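Local coordinates for protein carbohydrate kinase, FGGY (Rhodospirillum rubrum, PDB 3IFR) that probably phosphorylates D-xylulose, acting as a xylulose kinase of the FGGY carbohydrate kinase family, at residues 105-111 / 136-142; 113-117 / 144-148; 253-257 / 402-406; 246-251 / 287-291; 421-427 / 469-475. Residue numbers count along the deposited sequence, not the author numbering.

Overall arrangement
Contacts 1 and 2 share helix 139-149 and touch, their centres 9 Å apart, whereas contacts 3, 4 and 5 form a touching series: 3 meets both 4 and 5. Contact 4 is buried, lies nearest the centre of the chain, and consists mostly of aliphatic packing. Contact 3 is largely buried, packing Phe405 on Ile255 and on the backbone of the helix end, yet carries a stacked arginine pair toward the solvent. Contact 2 combines a buried helix pair with a salt-bridge network at its margin. Contact 1, partly buried, joins a bridging water with Cys110 packing beside an Asx turn. Contact 5, at the surface, centres on Pro470 and one short side-chain-to-backbone hydrogen bond.

Contact 1: 105-111 / 136-142; sequences QSDGRCG and QQLVTAK
Segment 105-111 is an irregular loop ending at Cys110, the N-cap of helix 111-120; segment 136-142 begins as loop and turns helical after its own N-cap, Leu138. CA atoms come closest at both ends of the loop, 5.7 Å for Gln105-Gln137 and 5.9 Å for Cys110-Gln136. Within the loop, Asp107 OD2 accepts from Arg109 N (2.8 Å) in an Asx turn, and Arg109 NH2 forms a salt bridge to Asp107 OD1 (2.9 Å). Ala48 N also donates to Asp107, and Glu49 pairs with Arg109. Lys142 NZ donates to Gln136 O (2.8 Å). The contact packs together the N-terminal approaches of helices 111-120 and 139-149 in the FGGY N-terminal domain, with the Gln137 side chain about 3 Å from a bound phosphate ion, probably from the crystallisation liquor. One water bridges the segments, donating to Asp107 OD2 (2.9 Å) and accepting from Gln136 NE2 (3.0 Å). Gln136 (chi1 m, chi2 t) runs alongside the loop backbone, its NE2 2.9 Å from Cys110 N; both are donors and do not bond. Among the nonpolar contacts, Cys110 (chi1 p) directs SG at Ala141 CB (3.7 Å) and Lys142 CG (4.0 Å). Lys142 (chi1 m, chi2 and chi3 t) passes Asp107, CE to CB 4.1 Å.

Contact 2: 113-117 / 144-148; sequences EVAEL and RWIER
Two helices of the FGGY N-terminal domain, 111-120 and 139-149, pack steeply across each other here. The short axes of 113-117 and 144-148 approach to 10.9 Å, with their N-to-C directions 115° apart, and the closest CA pair is Glu113-Trp145 at 6.2 Å. At the crossing, Glu113 CB meets Arg144 CB at 3.6 Å. Arg144, m at both chi1 and chi2, reaches along the first helix so that Leu117 CD2 (Leu117 rotamer m, t) covers one face of its guanidinium, 3.5 Å from Arg144 NH2. The charge of that group is met by Glu120, and Leu202 O accepts from its NE. Trp145, t at chi1, has Glu113 OE2 at the edge of its ring, 3.5 Å from CD1, while Arg109 makes a cation-pi contact with the same indole. Arg148 faces both glutamates across the gap: its NH1 lies 2.8 Å from Glu113 OE1 in a salt bridge and donates to Glu116 OE1 at 3.1 Å, and NH2 also donates to Glu116 OE1 at 3.2 Å. Two carboxylates one helical turn apart thus converge on one guanidinium, so an ionic network at the margin supplements packing made largely by the carbons of charged side chains and Leu117.

Contact 3: 253-257 / 402-406; sequences AGITR and QRFFA
Residues 253-257 lie in the irregular connection from helix 245-252 to strand 260-265, and 403-406 belong to strand 403-407. The two segments run almost oppositely, 169° apart from end to end, but as separate layers: the closest CA pair, Ala253-Phe405, is 7.5 Å apart. Gly254 ends the helix in a Schellman motif with phi/psi of 84/27; a side chain there would be jammed against the preceding carbonyl. Phe405, chi1 m, points its ring at this turn. It meets Ile255 CD1 at 3.8 Å through CD2, Ala253 O at 3.8 Å through CD1 and Gly254 O at 4.0 Å through CZ. Two places back on the strand, Arg403 extends in the same direction with chi1 to chi3 all t. Its guanidinium lies flat on that of Arg257, centres 3.7 Å apart and planes at 10°, with Arg403 NH2 only 3.3 Å from Arg257 NH1. Asp260, in a salt bridge with Arg403 NH1, offsets some of this like-charge proximity. Strand 403-407 lies between strands 260-265 and 428-432 in a six-stranded mixed sheet, so the contact lays the helix-to-strand connection over a central strand of the actin-like ATPase fold of FGGY kinases.

Contact 4: 246-251 / 287-291; sequences HIASAL and DYHLV
This is a buried, mainly aliphatic contact near the centre of the chain, where helix 245-252 packs against the irregular loop that links strands 269-273 and 298-301. Residues 246-251 are regular helix, with Leu251 N bonded to Ile247 O (2.9 Å), while 287-289 are extended and Leu290 turns to phi/psi of -73/-37. The closest CA pair is Ile247-His289 at 6.5 Å. Ile247 (m at chi1 and chi2) fills the middle of the interface: its CG2 sits 3.8 Å from Leu290 N, 4.0 Å from Leu290 CG and 3.9 Å from Tyr288 O, and its CD1 is 3.9 Å from Asp287 CB. The helix follows strand 238-244 of the first sheet, and the loop connects two strands of the second, so the packing joins the two halves of the actin-like FGGY fold. Leu290 (m, t) lies against the helix, its CD1 3.6 Å from Ala248 CA, 3.9 Å from Ala248 CB and 3.9 Å from Leu251 CD2. Leu251 (t, p) also brings CD1 to 4.2 Å from Val291 CG2. At the N-terminal end of the helical segment the chemistry becomes polar. Asp287 OD1 lies near the plane of the His246 ring, 3.5 Å from NE2, and takes a hydrogen bond from Asn298, while the His246 side chain is about 4 Å from a bound phosphate ion, probably from the crystallisation liquor.

Contact 5: 421-427 / 469-475; sequences ADVLQRP and TPDPAKA
Ala421 lies in the last turn of helix 414-424, and its CB approaches Pro470 CG at 4.2 Å while its carbonyl O is 3.4 Å from Pro470 CB. Asp422, whose CA is 4.5 Å from that of Pro470, adopts chi1 m and chi2 near -20°. Its OD1 accepts a short, nearly linear hydrogen bond from Asp471 N (2.6 Å, 175°), and its OD2 lies 3.7 Å from Lys474 CG. After Leu424 the helix stops: Gln425 takes positive phi (68/39), although its N still bonds to Ala421 O at 2.5 Å. Gln425 C packs 3.7 Å from Pro470 CG, and its side chain extends past Pro472 towards Ala475, CD to CB 3.4 Å. Next, Arg426 O comes within 3.2 Å of Pro470 CG, and Pro427 closes the row with CG 4.4 Å from Pro470 CD, its CA 4.6 Å from that of Thr469. On the partner side, Asp471 OD1 accepts from Ala473 N (2.6 Å) in an Asx turn just before helix 475-496. The arrangement joins the turn between helix 414-424 and strand 428-432 to the connection leaving strand 463-468, an edge strand of the second sheet, at the surface of this actin-like fold.

Contact 1: 105-111 / 136-142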
# COMPACT_ATOMS: atom_id res chain seq x y z
N GLN A 105 9.55 -4.42 3.90
CA GLN A 105 8.55 -4.23 4.96
C GLN A 105 7.82 -5.49 5.40
O GLN A 105 7.39 -5.61 6.52
CB GLN A 105 7.54 -3.11 4.66
CG GLN A 105 7.35 -2.76 3.22
CD GLN A 105 7.10 -3.96 2.36
OE1 GLN A 105 6.08 -4.64 2.50
NE2 GLN A 105 8.02 -4.21 1.42
N SER A 106 7.70 -6.47 4.54
CA SER A 106 7.17 -7.74 5.04
C SER A 106 8.14 -8.50 5.95
O SER A 106 7.80 -9.56 6.45
CB SER A 106 6.79 -8.61 3.87
OG SER A 106 7.90 -8.69 2.99
N ASP A 107 9.37 -8.01 6.16
CA ASP A 107 10.34 -8.77 6.96
C ASP A 107 9.86 -8.91 8.41
O ASP A 107 9.24 -7.99 8.95
CB ASP A 107 11.72 -8.11 6.91
CG ASP A 107 12.80 -8.93 7.65
OD1 ASP A 107 13.53 -9.68 6.98
OD2 ASP A 107 12.92 -8.82 8.89
N GLY A 108 10.15 -10.06 9.03
CA GLY A 108 9.69 -10.37 10.37
C GLY A 108 10.77 -10.63 11.40
O GLY A 108 10.51 -11.23 12.44
N ARG A 109 11.98 -10.14 11.18
CA ARG A 109 13.07 -10.54 12.06
C ARG A 109 13.17 -9.77 13.36
O ARG A 109 13.90 -10.20 14.24
CB ARG A 109 14.44 -10.49 11.34
CG ARG A 109 15.13 -9.14 11.43
CD ARG A 109 16.34 -9.08 10.54
NE ARG A 109 15.97 -9.30 9.16
CZ ARG A 109 16.83 -9.35 8.15
NH1 ARG A 109 18.13 -9.24 8.40
NH2 ARG A 109 16.39 -9.53 6.91
N CYS A 110 12.48 -8.65 13.50
CA CYS A 110 12.77 -7.80 14.65
C CYS A 110 11.69 -7.65 15.76
O CYS A 110 11.45 -6.56 16.29
CB CYS A 110 13.31 -6.45 14.16
SG CYS A 110 12.17 -5.45 13.27
N GLY A 111 11.09 -8.77 16.13
CA GLY A 111 10.15 -8.81 17.25
C GLY A 111 10.74 -8.38 18.58
O GLY A 111 10.14 -7.60 19.28
N GLN A 136 7.29 -3.71 13.79
CA GLN A 136 8.45 -4.11 13.02
C GLN A 136 8.57 -3.36 11.70
O GLN A 136 9.56 -3.45 11.03
CB GLN A 136 8.42 -5.60 12.69
CG GLN A 136 8.48 -6.51 13.90
CD GLN A 136 8.79 -7.95 13.52
OE1 GLN A 136 8.12 -8.89 14.00
NE2 GLN A 136 9.80 -8.14 12.65
N GLN A 137 7.56 -2.61 11.31
CA GLN A 137 7.69 -1.90 10.05
C GLN A 137 8.50 -0.60 10.20
O GLN A 137 9.03 -0.06 9.23
CB GLN A 137 6.33 -1.63 9.49
CG GLN A 137 6.21 -1.99 8.07
CD GLN A 137 4.95 -2.79 7.83
OE1 GLN A 137 4.95 -4.02 7.99
NE2 GLN A 137 3.86 -2.10 7.45
N LEU A 138 8.61 -0.11 11.43
CA LEU A 138 9.45 1.07 11.67
C LEU A 138 10.90 0.79 11.26
O LEU A 138 11.51 -0.21 11.70
CB LEU A 138 9.44 1.48 13.14
CG LEU A 138 8.12 1.85 13.76
CD1 LEU A 138 8.32 2.12 15.25
CD2 LEU A 138 7.51 3.05 13.02
N VAL A 139 11.43 1.66 10.42
CA VAL A 139 12.86 1.70 10.14
C VAL A 139 13.68 1.58 11.45
O VAL A 139 14.66 0.84 11.53
CB VAL A 139 13.19 2.98 9.43
CG1 VAL A 139 14.73 3.16 9.29
CG2 VAL A 139 12.50 2.96 8.06
N THR A 140 13.21 2.29 12.48
CA THR A 140 13.78 2.24 13.84
C THR A 140 13.90 0.81 14.43
O THR A 140 14.93 0.46 15.01
CB THR A 140 12.94 3.09 14.78
OG1 THR A 140 13.07 4.47 14.39
CG2 THR A 140 13.35 2.90 16.22
N ALA A 141 12.86 0.00 14.29
CA ALA A 141 12.94 -1.38 14.76
C ALA A 141 14.02 -2.16 14.00
O ALA A 141 14.91 -2.76 14.61
CB ALA A 141 11.61 -2.10 14.65
N LYS A 142 13.96 -2.15 12.67
CA LYS A 142 15.02 -2.76 11.89
C LYS A 142 16.41 -2.23 12.22
O LYS A 142 17.35 -3.01 12.30
CB LYS A 142 14.72 -2.70 10.39
CG LYS A 142 13.60 -3.64 9.99
CD LYS A 142 13.02 -3.22 8.69
CE LYS A 142 11.97 -4.22 8.11
NZ LYS A 142 10.56 -3.89 8.47
O HOH W 1 11.50 -6.83 10.49

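Contact 2: 113-117 / 144-148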
# COMPACT_ATOMS: atom_id res chain seq x y z
N GLU A 113 13.20 -6.33 19.15
CA GLU A 113 13.47 -4.92 19.31
C GLU A 113 12.16 -4.13 19.47
O GLU A 113 12.10 -3.11 20.18
CB GLU A 113 14.40 -4.34 18.24
CG GLU A 113 14.62 -5.24 17.07
CD GLU A 113 15.27 -6.54 17.45
OE1 GLU A 113 16.39 -6.51 18.04
OE2 GLU A 113 14.64 -7.58 17.15
N VAL A 114 11.11 -4.64 18.84
CA VAL A 114 9.83 -4.00 18.88
C VAL A 114 9.37 -4.02 20.33
O VAL A 114 8.96 -2.99 20.89
CB VAL A 114 8.80 -4.71 17.96
CG1 VAL A 114 7.38 -4.44 18.47
CG2 VAL A 114 8.97 -4.22 16.51
N ALA A 115 9.47 -5.20 20.94
CA ALA A 115 9.20 -5.29 22.38
C ALA A 115 9.99 -4.26 23.25
O ALA A 115 9.40 -3.62 24.12
CB ALA A 115 9.37 -6.73 22.88
N GLU A 116 11.30 -4.07 23.00
CA GLU A 116 12.06 -3.08 23.75
C GLU A 116 11.56 -1.68 23.49
O GLU A 116 11.37 -0.91 24.42
CB GLU A 116 13.56 -3.11 23.41
CG GLU A 116 14.11 -4.49 23.24
CD GLU A 116 15.58 -4.47 22.96
OE1 GLU A 116 15.96 -4.55 21.76
OE2 GLU A 116 16.36 -4.35 23.93
N LEU A 117 11.39 -1.34 22.22
CA LEU A 117 10.91 -0.02 21.85
C LEU A 117 9.62 0.25 22.60
O LEU A 117 9.43 1.28 23.24
CB LEU A 117 10.66 0.05 20.33
CG LEU A 117 11.95 0.23 19.55
CD1 LEU A 117 11.72 0.09 18.05
CD2 LEU A 117 12.60 1.56 19.94
N ARG A 144 17.50 -0.99 15.25
CA ARG A 144 17.88 -1.59 16.54
C ARG A 144 18.35 -3.04 16.34
O ARG A 144 19.29 -3.47 16.99
CB ARG A 144 16.71 -1.62 17.52
CG ARG A 144 16.29 -0.31 18.08
CD ARG A 144 17.31 0.30 19.02
NE ARG A 144 16.74 1.46 19.70
CZ ARG A 144 16.10 1.44 20.87
NH1 ARG A 144 15.94 0.31 21.54
NH2 ARG A 144 15.60 2.57 21.37
N TRP A 145 17.68 -3.80 15.46
CA TRP A 145 18.07 -5.19 15.22
C TRP A 145 19.49 -5.26 14.63
O TRP A 145 20.35 -5.99 15.11
CB TRP A 145 17.09 -5.87 14.27
CG TRP A 145 17.41 -7.29 14.00
CD1 TRP A 145 16.87 -8.39 14.61
CD2 TRP A 145 18.35 -7.79 13.03
NE1 TRP A 145 17.43 -9.53 14.10
CE2 TRP A 145 18.34 -9.20 13.12
CE3 TRP A 145 19.19 -7.19 12.09
CZ2 TRP A 145 19.14 -10.01 12.31
CZ3 TRP A 145 19.99 -7.99 11.29
CH2 TRP A 145 19.97 -9.38 11.41
N ILE A 146 19.71 -4.49 13.59
CA ILE A 146 21.01 -4.39 12.99
C ILE A 146 22.13 -4.02 13.99
O ILE A 146 23.21 -4.62 13.98
CB ILE A 146 20.97 -3.35 11.86
CG1 ILE A 146 20.38 -3.97 10.60
CG2 ILE A 146 22.35 -2.83 11.54
CD1 ILE A 146 20.07 -2.92 9.59
N GLU A 147 21.89 -3.01 14.83
CA GLU A 147 22.88 -2.63 15.84
C GLU A 147 23.25 -3.81 16.72
O GLU A 147 24.40 -3.96 17.11
CB GLU A 147 22.29 -1.57 16.76
CG GLU A 147 23.03 -1.44 18.07
CD GLU A 147 22.56 -0.22 18.83
OE1 GLU A 147 23.34 0.72 18.90
OE2 GLU A 147 21.41 -0.17 19.32
N ARG A 148 22.27 -4.63 17.06
CA ARG A 148 22.57 -5.71 17.96
C ARG A 148 23.10 -6.95 17.23
O ARG A 148 23.88 -7.70 17.80
CB ARG A 148 21.39 -6.04 18.91
CG ARG A 148 20.66 -7.31 18.59
CD ARG A 148 20.24 -8.12 19.83
NE ARG A 148 19.98 -7.31 21.02
CZ ARG A 148 18.86 -6.61 21.26
NH1 ARG A 148 17.87 -6.59 20.39
NH2 ARG A 148 18.76 -5.92 22.39

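Contact 3: 253-257 / 402-406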
# COMPACT_ATOMS: atom_id res chain seq x y z
N ALA A 253 -6.24 5.50 -8.76
CA ALA A 253 -7.63 5.07 -8.70
C ALA A 253 -8.57 6.27 -8.56
O ALA A 253 -9.78 6.11 -8.49
CB ALA A 253 -7.86 4.03 -7.59
N GLY A 254 -8.02 7.47 -8.55
CA GLY A 254 -8.82 8.67 -8.42
C GLY A 254 -9.19 9.06 -7.00
O GLY A 254 -10.22 9.67 -6.78
N ILE A 255 -8.39 8.68 -6.02
CA ILE A 255 -8.61 9.20 -4.68
C ILE A 255 -7.81 10.50 -4.53
O ILE A 255 -6.58 10.49 -4.23
CB ILE A 255 -8.26 8.15 -3.58
CG1 ILE A 255 -9.44 7.20 -3.36
CG2 ILE A 255 -7.96 8.82 -2.26
CD1 ILE A 255 -9.59 6.14 -4.39
N THR A 256 -8.51 11.61 -4.75
CA THR A 256 -7.91 12.94 -4.80
C THR A 256 -8.59 13.99 -3.93
O THR A 256 -8.02 15.06 -3.70
CB THR A 256 -7.87 13.51 -6.26
OG1 THR A 256 -9.17 13.88 -6.66
CG2 THR A 256 -7.35 12.50 -7.24
N ARG A 257 -9.81 13.74 -3.47
CA ARG A 257 -10.52 14.75 -2.67
C ARG A 257 -10.81 14.22 -1.27
O ARG A 257 -11.12 13.04 -1.09
CB ARG A 257 -11.85 15.11 -3.31
CG ARG A 257 -11.88 15.18 -4.86
CD ARG A 257 -13.36 15.23 -5.37
NE ARG A 257 -13.54 15.44 -6.82
CZ ARG A 257 -14.68 15.21 -7.48
NH1 ARG A 257 -15.75 14.74 -6.82
NH2 ARG A 257 -14.77 15.44 -8.79
N GLN A 402 -16.71 9.30 2.14
CA GLN A 402 -17.99 9.45 1.46
C GLN A 402 -18.08 8.98 0.02
O GLN A 402 -19.16 8.59 -0.46
CB GLN A 402 -18.49 10.90 1.57
CG GLN A 402 -17.60 11.91 0.87
CD GLN A 402 -18.21 13.30 0.87
OE1 GLN A 402 -18.98 13.67 1.78
NE2 GLN A 402 -17.90 14.08 -0.16
N ARG A 403 -16.97 9.05 -0.69
CA ARG A 403 -16.94 8.67 -2.09
C ARG A 403 -16.04 7.44 -2.23
O ARG A 403 -14.83 7.51 -1.92
CB ARG A 403 -16.40 9.83 -2.87
CG ARG A 403 -16.68 9.91 -4.33
CD ARG A 403 -15.54 10.75 -4.86
NE ARG A 403 -15.62 11.16 -6.24
CZ ARG A 403 -14.56 11.59 -6.92
NH1 ARG A 403 -13.38 11.61 -6.33
NH2 ARG A 403 -14.67 11.99 -8.18
N PHE A 404 -16.63 6.33 -2.67
CA PHE A 404 -16.03 4.99 -2.59
C PHE A 404 -15.69 4.35 -3.92
O PHE A 404 -16.48 4.40 -4.87
CB PHE A 404 -16.94 4.03 -1.84
CG PHE A 404 -17.16 4.40 -0.41
CD1 PHE A 404 -16.36 3.88 0.58
CD2 PHE A 404 -18.15 5.33 -0.07
CE1 PHE A 404 -16.54 4.27 1.90
CE2 PHE A 404 -18.34 5.72 1.23
CZ PHE A 404 -17.55 5.20 2.22
N PHE A 405 -14.52 3.72 -3.97
CA PHE A 405 -14.02 3.11 -5.19
C PHE A 405 -13.56 1.72 -4.81
O PHE A 405 -13.03 1.53 -3.72
CB PHE A 405 -12.86 3.93 -5.77
CG PHE A 405 -13.22 5.38 -6.08
CD1 PHE A 405 -13.45 5.80 -7.38
CD2 PHE A 405 -13.35 6.32 -5.06
CE1 PHE A 405 -13.78 7.14 -7.64
CE2 PHE A 405 -13.67 7.64 -5.33
CZ PHE A 405 -13.88 8.04 -6.62
N ALA A 406 -13.74 0.75 -5.70
CA ALA A 406 -13.10 -0.53 -5.49
C ALA A 406 -12.20 -0.86 -6.67
O ALA A 406 -12.48 -0.50 -7.81
CB ALA A 406 -14.10 -1.62 -5.20

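Contact 4: 246-251 / 287-291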
# COMPACT_ATOMS: atom_id res chain seq x y z
N HIS A 246 1.62 2.53 -2.40
CA HIS A 246 0.21 2.38 -2.20
C HIS A 246 -0.58 3.68 -2.34
O HIS A 246 -1.66 3.66 -2.81
CB HIS A 246 -0.12 1.58 -0.93
CG HIS A 246 0.25 2.26 0.34
ND1 HIS A 246 1.54 2.56 0.66
CD2 HIS A 246 -0.50 2.71 1.36
CE1 HIS A 246 1.57 3.17 1.82
NE2 HIS A 246 0.34 3.26 2.27
N ILE A 247 -0.00 4.80 -1.96
CA ILE A 247 -0.57 6.11 -2.16
C ILE A 247 -0.66 6.50 -3.66
O ILE A 247 -1.66 7.06 -4.09
CB ILE A 247 0.20 7.22 -1.37
CG1 ILE A 247 0.55 6.73 0.04
CG2 ILE A 247 -0.67 8.50 -1.29
CD1 ILE A 247 -0.69 6.33 0.83
N ALA A 248 0.38 6.19 -4.44
CA ALA A 248 0.34 6.49 -5.86
C ALA A 248 -0.75 5.63 -6.49
O ALA A 248 -1.46 6.08 -7.39
CB ALA A 248 1.67 6.24 -6.53
N SER A 249 -0.91 4.40 -5.98
CA SER A 249 -2.02 3.57 -6.42
C SER A 249 -3.35 4.23 -6.07
O SER A 249 -4.27 4.22 -6.88
CB SER A 249 -1.96 2.17 -5.84
OG SER A 249 -1.44 1.28 -6.80
N ALA A 250 -3.47 4.80 -4.88
CA ALA A 250 -4.74 5.45 -4.53
C ALA A 250 -5.02 6.60 -5.52
O ALA A 250 -6.07 6.66 -6.13
CB ALA A 250 -4.74 5.94 -3.10
N LEU A 251 -4.06 7.49 -5.69
CA LEU A 251 -4.15 8.55 -6.70
C LEU A 251 -4.62 8.05 -8.07
O LEU A 251 -5.52 8.59 -8.65
CB LEU A 251 -2.77 9.18 -6.87
CG LEU A 251 -2.78 10.35 -7.84
CD1 LEU A 251 -3.80 11.38 -7.36
CD2 LEU A 251 -1.36 10.94 -7.98
N ASP A 287 -0.22 8.46 6.38
CA ASP A 287 0.76 8.85 5.35
C ASP A 287 0.36 10.24 4.89
O ASP A 287 -0.77 10.65 5.11
CB ASP A 287 0.68 7.93 4.13
CG ASP A 287 1.47 6.64 4.29
OD1 ASP A 287 0.95 5.62 4.81
OD2 ASP A 287 2.62 6.61 3.81
N TYR A 288 1.28 10.95 4.24
CA TYR A 288 0.89 12.14 3.51
C TYR A 288 0.31 11.69 2.18
O TYR A 288 0.78 10.73 1.60
CB TYR A 288 2.09 13.03 3.24
CG TYR A 288 2.66 13.63 4.50
CD1 TYR A 288 2.15 14.81 5.02
CD2 TYR A 288 3.73 13.03 5.17
CE1 TYR A 288 2.68 15.37 6.17
CE2 TYR A 288 4.26 13.58 6.31
CZ TYR A 288 3.73 14.75 6.81
OH TYR A 288 4.26 15.28 7.95
N HIS A 289 -0.72 12.38 1.69
CA HIS A 289 -1.14 12.10 0.32
C HIS A 289 -0.09 12.65 -0.65
O HIS A 289 0.76 13.44 -0.26
CB HIS A 289 -2.46 12.77 0.02
CG HIS A 289 -3.19 12.14 -1.11
ND1 HIS A 289 -4.55 11.90 -1.07
CD2 HIS A 289 -2.77 11.68 -2.30
CE1 HIS A 289 -4.93 11.33 -2.20
NE2 HIS A 289 -3.86 11.17 -2.95
N LEU A 290 -0.14 12.24 -1.91
CA LEU A 290 0.70 12.90 -2.91
C LEU A 290 0.11 14.27 -3.17
O LEU A 290 0.83 15.25 -3.35
CB LEU A 290 0.82 12.10 -4.21
CG LEU A 290 1.20 10.62 -4.08
CD1 LEU A 290 1.40 9.93 -5.42
CD2 LEU A 290 2.45 10.51 -3.23
N VAL A 291 -1.22 14.35 -3.16
CA VAL A 291 -1.88 15.65 -3.33
C VAL A 291 -1.54 16.64 -2.19
O VAL A 291 -1.79 16.39 -1.02
CB VAL A 291 -3.41 15.49 -3.51
CG1 VAL A 291 -4.05 16.84 -3.69
CG2 VAL A 291 -3.72 14.63 -4.71

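Contact 5: 421-427 / 469-475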
# COMPACT_ATOMS: atom_id res chain seq x y z
N ALA A 421 -21.51 -3.19 -1.64
CA ALA A 421 -22.32 -2.01 -1.68
C ALA A 421 -23.51 -2.11 -0.74
O ALA A 421 -23.82 -1.13 -0.05
CB ALA A 421 -22.77 -1.73 -3.09
N ASP A 422 -24.17 -3.27 -0.74
CA ASP A 422 -25.34 -3.47 0.14
C ASP A 422 -24.97 -3.40 1.63
O ASP A 422 -25.83 -3.13 2.49
CB ASP A 422 -26.04 -4.80 -0.11
CG ASP A 422 -26.82 -4.83 -1.42
OD1 ASP A 422 -27.15 -3.75 -1.95
OD2 ASP A 422 -27.10 -5.96 -1.92
N VAL A 423 -23.70 -3.65 1.92
CA VAL A 423 -23.26 -3.66 3.32
C VAL A 423 -22.84 -2.25 3.73
O VAL A 423 -23.07 -1.77 4.86
CB VAL A 423 -22.06 -4.61 3.51
CG1 VAL A 423 -21.20 -4.16 4.67
CG2 VAL A 423 -22.55 -6.06 3.64
N LEU A 424 -22.22 -1.59 2.77
CA LEU A 424 -21.71 -0.28 2.99
C LEU A 424 -22.90 0.68 2.87
O LEU A 424 -22.98 1.67 3.58
CB LEU A 424 -20.69 0.02 1.90
CG LEU A 424 -19.84 1.25 2.15
CD1 LEU A 424 -18.85 0.92 3.24
CD2 LEU A 424 -19.15 1.63 0.82
N GLN A 425 -23.81 0.40 1.94
CA GLN A 425 -24.97 1.27 1.81
C GLN A 425 -24.47 2.62 1.29
O GLN A 425 -24.92 3.70 1.70
CB GLN A 425 -25.62 1.37 3.19
CG GLN A 425 -27.12 0.98 3.37
CD GLN A 425 -27.82 0.27 2.23
OE1 GLN A 425 -27.65 -0.92 1.99
NE2 GLN A 425 -28.70 0.99 1.58
N ARG A 426 -23.50 2.54 0.38
CA ARG A 426 -23.13 3.68 -0.45
C ARG A 426 -22.73 3.18 -1.81
O ARG A 426 -22.34 2.04 -1.95
CB ARG A 426 -22.01 4.49 0.19
CG ARG A 426 -22.55 5.58 1.09
CD ARG A 426 -21.66 5.74 2.29
NE ARG A 426 -22.12 6.74 3.28
CZ ARG A 426 -23.39 6.98 3.57
NH1 ARG A 426 -24.37 6.32 2.97
NH2 ARG A 426 -23.69 7.89 4.49
N PRO A 427 -22.87 4.03 -2.84
CA PRO A 427 -22.49 3.55 -4.17
C PRO A 427 -21.00 3.21 -4.22
O PRO A 427 -20.22 3.91 -3.57
CB PRO A 427 -22.80 4.77 -5.06
CG PRO A 427 -23.90 5.51 -4.32
CD PRO A 427 -23.46 5.38 -2.88
N THR A 469 -24.98 0.51 -7.32
CA THR A 469 -25.76 1.11 -6.22
C THR A 469 -26.29 0.06 -5.21
O THR A 469 -26.70 -1.04 -5.57
CB THR A 469 -26.97 1.98 -6.67
OG1 THR A 469 -27.87 1.18 -7.45
CG2 THR A 469 -26.53 3.18 -7.44
N PRO A 470 -26.30 0.42 -3.95
CA PRO A 470 -26.78 -0.54 -2.96
C PRO A 470 -28.30 -0.74 -3.12
O PRO A 470 -29.01 0.07 -3.70
CB PRO A 470 -26.49 0.16 -1.63
CG PRO A 470 -25.48 1.29 -1.98
CD PRO A 470 -25.81 1.68 -3.36
N ASP A 471 -28.80 -1.84 -2.59
CA ASP A 471 -30.22 -1.96 -2.43
C ASP A 471 -30.60 -1.61 -0.99
O ASP A 471 -30.22 -2.31 -0.04
CB ASP A 471 -30.66 -3.37 -2.80
CG ASP A 471 -32.06 -3.66 -2.35
OD1 ASP A 471 -32.67 -2.83 -1.61
OD2 ASP A 471 -32.54 -4.74 -2.76
N PRO A 472 -31.35 -0.51 -0.82
CA PRO A 472 -31.58 0.02 0.52
C PRO A 472 -32.36 -0.94 1.37
O PRO A 472 -32.28 -0.83 2.57
CB PRO A 472 -32.40 1.29 0.24
CG PRO A 472 -31.97 1.68 -1.14
CD PRO A 472 -31.97 0.35 -1.84
N ALA A 473 -33.06 -1.89 0.78
CA ALA A 473 -33.82 -2.87 1.51
C ALA A 473 -32.95 -3.89 2.21
O ALA A 473 -33.41 -4.58 3.07
CB ALA A 473 -34.79 -3.55 0.62
N LYS A 474 -31.68 -3.96 1.83
CA LYS A 474 -30.66 -4.80 2.41
C LYS A 474 -29.96 -4.15 3.57
O LYS A 474 -29.21 -4.78 4.24
CB LYS A 474 -29.62 -5.07 1.36
CG LYS A 474 -29.54 -6.42 0.84
CD LYS A 474 -30.82 -6.97 0.45
CE LYS A 474 -30.58 -8.08 -0.49
NZ LYS A 474 -31.70 -8.95 -0.53
N ALA A 475 -30.18 -2.88 3.81
CA ALA A 475 -29.48 -2.22 4.88
C ALA A 475 -29.79 -2.82 6.24
O ALA A 475 -28.96 -2.83 7.09
CB ALA A 475 -29.76 -0.81 4.87